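Putative transcriptional regulator (Bacillus cytotoxicus NVH 391-98, PDB 3K4H) probably regulates transcription as a LacI-family DNA-binding protein whose sugar-binding core, of periplasmic-binding-protein type, holds a glucose-containing glycan in its cleft. Local coordinates at residues A236-S241 / R281-G286. Sequence-based numbering, arbitrary orientation.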
loop_
_atom_site.group_PDB
_atom_site.type_symbol
_atom_site.label_atom_id
_atom_site.label_comp_id
_atom_site.label_asym_id
_atom_site.label_seq_id
_atom_site.Cartn_x
_atom_site.Cartn_y
_atom_site.Cartn_z
ATOM N N ALA A 236 -24.518 17.958 -3.029
ATOM C CA ALA A 236 -25.073 18.059 -1.730
ATOM C C ALA A 236 -24.913 19.469 -1.372
ATOM O O ALA A 236 -24.067 20.130 -1.888
ATOM C CB ALA A 236 -24.303 17.253 -0.816
ATOM N N SER A 237 -25.734 19.967 -0.484
ATOM C CA SER A 237 -25.515 21.308 -0.090
ATOM C C SER A 237 -25.112 21.307 1.331
ATOM O O SER A 237 -25.882 20.938 2.174
ATOM C CB SER A 237 -26.812 22.055 -0.211
ATOM O OG SER A 237 -27.598 21.791 0.908
ATOM N N PRO A 238 -23.955 21.860 1.624
ATOM C CA PRO A 238 -22.942 22.242 0.670
ATOM C C PRO A 238 -22.266 21.039 0.186
ATOM O O PRO A 238 -22.323 20.065 0.835
ATOM C CB PRO A 238 -21.982 23.000 1.518
ATOM C CG PRO A 238 -22.099 22.455 2.740
ATOM C CD PRO A 238 -23.465 22.074 2.972
ATOM N N PRO A 239 -21.606 21.092 -0.930
ATOM C CA PRO A 239 -20.944 19.913 -1.435
ATOM C C PRO A 239 -19.953 19.328 -0.471
ATOM O O PRO A 239 -19.206 20.013 0.137
ATOM C CB PRO A 239 -20.212 20.460 -2.630
ATOM C CG PRO A 239 -21.018 21.526 -3.063
ATOM C CD PRO A 239 -21.517 22.187 -1.883
ATOM N N LEU A 240 -19.959 18.014 -0.367
ATOM C CA LEU A 240 -19.148 17.263 0.575
ATOM C C LEU A 240 -17.716 17.021 0.275
ATOM O O LEU A 240 -17.405 16.522 -0.746
ATOM C CB LEU A 240 -19.707 15.885 0.605
ATOM C CG LEU A 240 -20.400 15.259 1.762
ATOM C CD1 LEU A 240 -20.559 13.879 1.360
ATOM C CD2 LEU A 240 -19.554 15.303 2.903
ATOM N N SER A 241 -16.838 17.296 1.212
ATOM C CA SER A 241 -15.475 16.895 1.073
ATOM C C SER A 241 -15.456 15.424 1.175
ATOM O O SER A 241 -16.071 14.869 2.015
ATOM C CB SER A 241 -14.699 17.469 2.198
ATOM O OG SER A 241 -14.902 18.825 2.213
ATOM N N ARG A 281 -14.116 19.966 -0.599
ATOM C CA ARG A 281 -15.090 20.795 -1.202
ATOM C C ARG A 281 -15.538 21.822 -0.210
ATOM O O ARG A 281 -14.798 22.668 0.164
ATOM C CB ARG A 281 -16.256 19.961 -1.706
ATOM C CG ARG A 281 -15.861 18.754 -2.524
ATOM C CD ARG A 281 -16.803 18.450 -3.679
ATOM N NE ARG A 281 -17.161 17.046 -3.799
ATOM C CZ ARG A 281 -16.917 16.302 -4.855
ATOM N NH1 ARG A 281 -17.279 15.056 -4.871
ATOM N NH2 ARG A 281 -16.314 16.794 -5.886
ATOM N N GLN A 282 -16.786 21.761 0.182
ATOM C CA GLN A 282 -17.333 22.700 1.130
ATOM C C GLN A 282 -17.724 22.378 2.557
ATOM O O GLN A 282 -18.369 23.149 3.168
ATOM C CB GLN A 282 -18.356 23.524 0.422
ATOM C CG GLN A 282 -17.640 24.341 -0.571
ATOM C CD GLN A 282 -18.331 24.447 -1.850
ATOM O OE1 GLN A 282 -19.388 25.016 -1.920
ATOM N NE2 GLN A 282 -17.730 23.924 -2.894
ATOM N N THR A 283 -17.386 21.230 3.080
ATOM C CA THR A 283 -17.880 20.853 4.380
ATOM C C THR A 283 -16.899 20.969 5.472
ATOM O O THR A 283 -17.099 20.444 6.502
ATOM C CB THR A 283 -18.394 19.466 4.395
ATOM O OG1 THR A 283 -17.545 18.644 3.621
ATOM C CG2 THR A 283 -19.702 19.434 3.789
ATOM N N CYS A 284 -15.813 21.650 5.231
ATOM C CA CYS A 284 -14.811 21.832 6.252
ATOM C C CYS A 284 -14.418 23.268 6.515
ATOM O O CYS A 284 -14.241 24.028 5.613
ATOM C CB CYS A 284 -13.606 21.008 5.904
ATOM S SG CYS A 284 -13.916 19.386 6.187
ATOM N N GLU A 285 -14.271 23.621 7.777
ATOM C CA GLU A 285 -13.885 24.956 8.181
ATOM C C GLU A 285 -12.828 24.935 9.239
ATOM O O GLU A 285 -12.619 23.953 9.876
ATOM C CB GLU A 285 -15.060 25.697 8.738
ATOM C CG GLU A 285 -15.176 27.055 8.235
ATOM C CD GLU A 285 -16.478 27.659 8.564
ATOM O OE1 GLU A 285 -17.206 28.052 7.649
ATOM O OE2 GLU A 285 -16.784 27.755 9.745
ATOM N N GLY A 286 -12.147 26.043 9.407
ATOM C CA GLY A 286 -11.119 26.159 10.400
ATOM C C GLY A 286 -11.670 26.136 11.791
ATOM O O GLY A 286 -12.787 26.526 12.030
#
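The hydroxyl OG1 of Thr-283 is gripped from two points of Ser-241: the backbone N donates an almost straight hydrogen bond (2.8 Å from N to OG1, 175° at the hydrogen), and Ser-241 OG donates to the same OG1 at 3.0 Å. A chi1 of 40° sets OG1 between the N and carbonyl carbon of Thr-283 and leaves CG2 beside that N, where it packs near Pro-238 CG. A third partner, Ile-224 O, completes the surroundings of this buried oxygen. Ser-241 OG in turn accepts the N-H of Arg-281 (3.1 Å from OG to N), so one hydroxyl bridges the backbone N of Arg-281 and the side chain of Thr-283. Beside it, Gln-282 N donates to Pro-239 O at 3.0 Å. Arg-281 runs its bent chain past the Leu-240 carbonyl, and its NE bonds Leu-240 O at 3.1 Å, the oxygen lying at the guanidinium edge, 21° out of its plane; NH1 reaches on to Asn-229 and Ser-233. Pro-238, behind a cis peptide, sets CB 3.8 Å from Gln-282 CB. Pro-239 CB packs against Arg-281 CB and CD, while Pro-239 CD lies 3.5 Å from Gln-282 OE1. The contact joins two loops of the mixed-sheet lobe of a periplasmic-binding-protein-like domain, the Leu-240 side chain about 12 Å from a bound glucose. It ties the loop between helix 231-235 and strand 241-244 to the tail leaving strand 277-279, the antiparallel edge neighbour of 241-244; CB of Leu-240 points away from 281-286, and its side chain touches Ile-224 of strand 223-227 and Asp-201 of helix 201-213.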